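Local coordinates for flagellar hook-associated protein (Burkholderia pseudomallei, PDB 4UT1) that probably serves as a structural protein of the bacterial flagellum, forming part of the junction between hook and filament, at residues L161-V173 against L248-I262. Numbering follows the deposited sequence.
Sequences LRQSVNSQLTDTV and LATVASPSDPSELTI. With EDO (1,2-ethanediol), chain M; EDO (1,2-ethanediol), chain O.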
loop_
_atom_site.group_PDB
_atom_site.type_symbol
_atom_site.label_atom_id
_atom_site.label_comp_id
_atom_site.label_asym_id
_atom_site.label_seq_id
_atom_site.Cartn_x
_atom_site.Cartn_y
_atom_site.Cartn_z
ATOM N N LEU A 161 10.263 -13.953 -3.729
ATOM C CA LEU A 161 11.127 -13.710 -2.586
ATOM C C LEU A 161 10.474 -14.186 -1.287
ATOM O O LEU A 161 11.139 -14.787 -0.428
ATOM C CB LEU A 161 11.473 -12.223 -2.486
ATOM C CG LEU A 161 12.531 -11.739 -3.479
ATOM C CD1 LEU A 161 12.748 -10.249 -3.325
ATOM C CD2 LEU A 161 13.828 -12.502 -3.265
ATOM N N ARG A 162 9.177 -13.930 -1.151
ATOM C CA ARG A 162 8.457 -14.335 0.058
ATOM C C ARG A 162 8.449 -15.855 0.180
ATOM O O ARG A 162 8.621 -16.409 1.283
ATOM C CB ARG A 162 7.030 -13.781 0.072
ATOM C CG ARG A 162 6.304 -14.044 1.400
ATOM C CD ARG A 162 5.020 -13.232 1.526
ATOM N NE ARG A 162 5.289 -11.800 1.544
ATOM C CZ ARG A 162 5.041 -10.976 0.530
ATOM N NH1 ARG A 162 4.497 -11.431 -0.596
ATOM N NH2 ARG A 162 5.330 -9.688 0.651
ATOM N N GLN A 163 8.289 -16.539 -0.950
ATOM C CA GLN A 163 8.311 -18.000 -0.912
ATOM C C GLN A 163 9.730 -18.534 -0.716
ATOM O O GLN A 163 9.918 -19.558 -0.055
ATOM C CB GLN A 163 7.688 -18.585 -2.175
ATOM C CG GLN A 163 7.834 -20.094 -2.278
ATOM C CD GLN A 163 7.274 -20.820 -1.079
ATOM O OE1 GLN A 163 6.372 -20.318 -0.395
ATOM N NE2 GLN A 163 7.800 -22.016 -0.813
ATOM N N SER A 164 10.719 -17.853 -1.296
ATOM C CA SER A 164 12.117 -18.186 -1.048
ATOM C C SER A 164 12.409 -18.131 0.449
ATOM O O SER A 164 13.056 -19.027 1.000
ATOM C CB SER A 164 13.047 -17.246 -1.823
ATOM O OG SER A 164 14.402 -17.601 -1.616
ATOM N N VAL A 165 11.896 -17.111 1.132
ATOM C CA VAL A 165 12.044 -17.057 2.584
ATOM C C VAL A 165 11.387 -18.282 3.254
ATOM O O VAL A 165 11.995 -18.927 4.118
ATOM C CB VAL A 165 11.462 -15.742 3.153
ATOM C CG1 VAL A 165 11.353 -15.823 4.683
ATOM C CG2 VAL A 165 12.347 -14.576 2.726
ATOM N N ASN A 166 10.176 -18.632 2.829
ATOM C CA ASN A 166 9.511 -19.835 3.342
ATOM C C ASN A 166 10.375 -21.081 3.239
ATOM O O ASN A 166 10.565 -21.812 4.217
ATOM C CB ASN A 166 8.203 -20.079 2.596
ATOM C CG ASN A 166 7.094 -19.158 3.067
ATOM O OD1 ASN A 166 7.189 -18.584 4.150
ATOM N ND2 ASN A 166 6.038 -19.025 2.267
ATOM N N SER A 167 10.896 -21.331 2.044
ATOM C CA SER A 167 11.724 -22.518 1.836
ATOM C C SER A 167 12.977 -22.500 2.696
ATOM O O SER A 167 13.369 -23.531 3.260
ATOM C CB SER A 167 12.086 -22.657 0.363
ATOM O OG SER A 167 10.957 -23.126 -0.354
ATOM N N GLN A 168 13.593 -21.334 2.820
ATOM C CA GLN A 168 14.809 -21.225 3.618
ATOM C C GLN A 168 14.542 -21.392 5.107
ATOM O O GLN A 168 15.360 -21.991 5.825
ATOM C CB GLN A 168 15.504 -19.895 3.351
ATOM C CG GLN A 168 16.192 -19.867 1.983
ATOM C CD GLN A 168 16.873 -18.551 1.701
ATOM O OE1 GLN A 168 16.542 -17.871 0.734
ATOM N NE2 GLN A 168 17.832 -18.185 2.533
ATOM N N LEU A 169 13.404 -20.882 5.573
ATOM C CA LEU A 169 12.974 -21.140 6.948
ATOM C C LEU A 169 12.874 -22.641 7.204
ATOM O O LEU A 169 13.392 -23.142 8.196
ATOM C CB LEU A 169 11.631 -20.462 7.253
ATOM C CG LEU A 169 11.669 -18.935 7.333
ATOM C CD1 LEU A 169 10.278 -18.363 7.462
ATOM C CD2 LEU A 169 12.552 -18.473 8.501
ATOM N N THR A 170 12.216 -23.369 6.313
ATOM C CA THR A 170 12.076 -24.817 6.502
ATOM C C THR A 170 13.426 -25.532 6.459
ATOM O O THR A 170 13.709 -26.402 7.297
ATOM C CB THR A 170 11.139 -25.431 5.439
ATOM O OG1 THR A 170 9.840 -24.853 5.578
ATOM C CG2 THR A 170 11.040 -26.952 5.604
ATOM N N ASP A 171 14.267 -25.166 5.497
ATOM C CA ASP A 171 15.595 -25.770 5.410
ATOM C C ASP A 171 16.380 -25.480 6.667
ATOM O O ASP A 171 17.083 -26.356 7.177
ATOM C CB ASP A 171 16.366 -25.265 4.195
ATOM C CG ASP A 171 15.872 -25.875 2.908
ATOM O OD1 ASP A 171 15.085 -26.839 2.991
ATOM O OD2 ASP A 171 16.270 -25.397 1.824
ATOM N N THR A 172 16.224 -24.263 7.184
ATOM C CA THR A 172 16.957 -23.850 8.365
ATOM C C THR A 172 16.513 -24.694 9.562
ATOM O O THR A 172 17.345 -25.146 10.358
ATOM C CB THR A 172 16.759 -22.363 8.667
ATOM O OG1 THR A 172 17.268 -21.584 7.576
ATOM C CG2 THR A 172 17.498 -21.970 9.942
ATOM N N VAL A 173 15.209 -24.938 9.656
ATOM C CA VAL A 173 14.658 -25.734 10.751
ATOM C C VAL A 173 15.102 -27.197 10.655
ATOM O O VAL A 173 15.395 -27.821 11.669
ATOM C CB VAL A 173 13.122 -25.651 10.788
ATOM C CG1 VAL A 173 12.532 -26.807 11.576
ATOM C CG2 VAL A 173 12.697 -24.334 11.415
ATOM N N LEU A 248 11.812 -28.444 16.181
ATOM C CA LEU A 248 11.095 -27.289 15.660
ATOM C C LEU A 248 10.426 -27.688 14.359
ATOM O O LEU A 248 10.842 -28.652 13.706
ATOM C CB LEU A 248 12.040 -26.105 15.430
ATOM C CG LEU A 248 12.858 -25.652 16.643
ATOM C CD1 LEU A 248 13.812 -24.545 16.257
ATOM C CD2 LEU A 248 11.943 -25.219 17.814
ATOM N N ALA A 249 9.390 -26.949 13.975
ATOM C CA ALA A 249 8.796 -27.129 12.661
ATOM C C ALA A 249 8.406 -25.781 12.071
ATOM O O ALA A 249 8.266 -24.790 12.795
ATOM C CB ALA A 249 7.589 -28.048 12.736
ATOM N N THR A 250 8.247 -25.740 10.756
ATOM C CA THR A 250 7.594 -24.603 10.130
ATOM C C THR A 250 6.153 -24.993 9.822
ATOM O O THR A 250 5.869 -26.122 9.409
ATOM C CB THR A 250 8.292 -24.138 8.828
ATOM O OG1 THR A 250 8.361 -25.222 7.898
ATOM C CG2 THR A 250 9.697 -23.611 9.097
ATOM N N VAL A 251 5.244 -24.054 10.045
ATOM C CA VAL A 251 3.855 -24.213 9.664
ATOM C C VAL A 251 3.369 -22.850 9.159
ATOM O O VAL A 251 4.018 -21.830 9.399
ATOM C CB VAL A 251 2.982 -24.685 10.844
ATOM C CG1 VAL A 251 3.496 -26.011 11.384
ATOM C CG2 VAL A 251 2.989 -23.643 11.935
ATOM N N ALA A 252 2.250 -22.841 8.452
ATOM C CA ALA A 252 1.663 -21.573 8.001
ATOM C C ALA A 252 1.417 -20.698 9.222
ATOM O O ALA A 252 0.904 -21.177 10.246
ATOM C CB ALA A 252 0.376 -21.816 7.232
ATOM N N SER A 253 1.820 -19.434 9.150
ATOM C CA SER A 253 1.632 -18.546 10.296
ATOM C C SER A 253 0.143 -18.295 10.520
ATOM O O SER A 253 -0.641 -18.238 9.575
ATOM C CB SER A 253 2.384 -17.229 10.105
ATOM O OG SER A 253 1.590 -16.299 9.405
ATOM N N PRO A 254 -0.257 -18.166 11.789
ATOM C CA PRO A 254 -1.676 -18.010 12.127
ATOM C C PRO A 254 -2.240 -16.665 11.651
ATOM O O PRO A 254 -3.455 -16.522 11.556
ATOM C CB PRO A 254 -1.699 -18.113 13.661
ATOM C CG PRO A 254 -0.309 -17.780 14.108
ATOM C CD PRO A 254 0.627 -18.151 12.965
ATOM N N SER A 255 -1.372 -15.709 11.334
ATOM C CA SER A 255 -1.847 -14.389 10.903
ATOM C C SER A 255 -1.710 -14.155 9.395
ATOM O O SER A 255 -2.286 -13.212 8.840
ATOM C CB SER A 255 -1.114 -13.289 11.676
ATOM O OG SER A 255 0.263 -13.247 11.362
ATOM N N ASP A 256 -0.962 -15.018 8.725
ATOM C CA ASP A 256 -0.730 -14.853 7.291
ATOM C C ASP A 256 -0.281 -16.183 6.704
ATOM O O ASP A 256 0.879 -16.561 6.842
ATOM C CB ASP A 256 0.317 -13.768 7.043
ATOM C CG ASP A 256 0.615 -13.547 5.552
ATOM O OD1 ASP A 256 0.070 -14.267 4.677
ATOM O OD2 ASP A 256 1.409 -12.630 5.260
ATOM N N PRO A 257 -1.204 -16.891 6.036
ATOM C CA PRO A 257 -0.944 -18.255 5.568
ATOM C C PRO A 257 0.037 -18.300 4.410
ATOM O O PRO A 257 0.504 -19.382 4.066
ATOM C CB PRO A 257 -2.329 -18.740 5.122
ATOM C CG PRO A 257 -3.038 -17.513 4.740
ATOM C CD PRO A 257 -2.555 -16.435 5.672
ATOM N N SER A 258 0.338 -17.151 3.808
ATOM C CA SER A 258 1.360 -17.101 2.763
ATOM C C SER A 258 2.772 -17.120 3.365
ATOM O O SER A 258 3.766 -17.284 2.651
ATOM C CB SER A 258 1.167 -15.849 1.882
ATOM O OG SER A 258 1.658 -14.682 2.517
ATOM N N GLU A 259 2.858 -16.960 4.682
ATOM C CA GLU A 259 4.144 -16.909 5.355
ATOM C C GLU A 259 4.252 -17.992 6.418
ATOM O O GLU A 259 3.356 -18.154 7.246
ATOM C CB GLU A 259 4.371 -15.542 5.985
ATOM C CG GLU A 259 4.364 -14.423 4.933
ATOM C CD GLU A 259 4.775 -13.072 5.472
ATOM O OE1 GLU A 259 4.738 -12.863 6.711
ATOM O OE2 GLU A 259 5.142 -12.210 4.635
ATOM N N LEU A 260 5.354 -18.731 6.382
ATOM C CA LEU A 260 5.619 -19.734 7.400
ATOM C C LEU A 260 6.181 -19.121 8.665
ATOM O O LEU A 260 6.899 -18.120 8.625
ATOM C CB LEU A 260 6.602 -20.793 6.883
ATOM C CG LEU A 260 6.205 -21.536 5.618
ATOM C CD1 LEU A 260 7.239 -22.624 5.318
ATOM C CD2 LEU A 260 4.811 -22.117 5.741
ATOM N N THR A 261 5.870 -19.750 9.795
ATOM C CA THR A 261 6.398 -19.310 11.068
ATOM C C THR A 261 7.027 -20.534 11.733
ATOM O O THR A 261 6.861 -21.657 11.255
ATOM C CB THR A 261 5.300 -18.686 11.955
ATOM O OG1 THR A 261 5.883 -18.168 13.156
ATOM C CG2 THR A 261 4.238 -19.719 12.311
ATOM N N ILE A 262 7.777 -20.315 12.806
ATOM C CA ILE A 262 8.430 -21.414 13.512
ATOM C C ILE A 262 7.604 -21.850 14.726
ATOM O O ILE A 262 7.049 -21.021 15.451
ATOM C CB ILE A 262 9.837 -21.012 13.972
ATOM C CG1 ILE A 262 10.595 -20.324 12.829
ATOM C CG2 ILE A 262 10.590 -22.217 14.502
ATOM C CD1 ILE A 262 10.736 -21.174 11.600
HETATM C C1 EDO M . 19.952 -23.304 5.906
HETATM O O1 EDO M . 19.804 -22.033 6.552
HETATM C C2 EDO M . 19.852 -23.132 4.397
HETATM O O2 EDO M . 18.774 -22.242 4.076
HETATM C C1 EDO O . 3.385 -16.610 16.575
HETATM O O1 EDO O . 2.017 -16.684 16.165
HETATM C C2 EDO O . 4.257 -16.580 15.329
HETATM O O2 EDO O . 5.043 -17.782 15.273
#
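L248 meets V173 first: CG1 of the valine lies against the strand, 3.3 Å from L248 O, a carbonyl that also accepts a bond from N177 one helical turn on. At T250 the two threonine side chains cross at about a right angle, and T250 OG1 and T170 OG1 share a hydrogen bond of 2.8 Å. With OG1 set between the backbone N and the carbonyl carbon (chi1 57°), T250's methyl CG2 stands anti to the carbonyl carbon, against the helix backbone at T170 and against V173 CG2. The chain then leaves the helix and turns back; the two strands form a beta hairpin of the antiparallel sheet, laid along the long helix 134-193, the first strand running nearly antiparallel to the helix. S258, held by the Asx turn of D256, offers its O to N166 ND2 (2.9 Å, nearly straight). E259 OE2 forms a salt bridge with R162 NE through a weak, bent bond; the guanidinium reaches on to D301 and Q304 of helix 287-322. L260 N donates to N166 OD1 at 2.9 Å, coming from above the amide's carbonyl plane. That amide, whose ND2 also donates to Q163 OE1, is therefore gripped by three bonds. L260 CD1 packs against T170 OG1, and I262 CD1 closes on V173 CG2 at 3.7 Å.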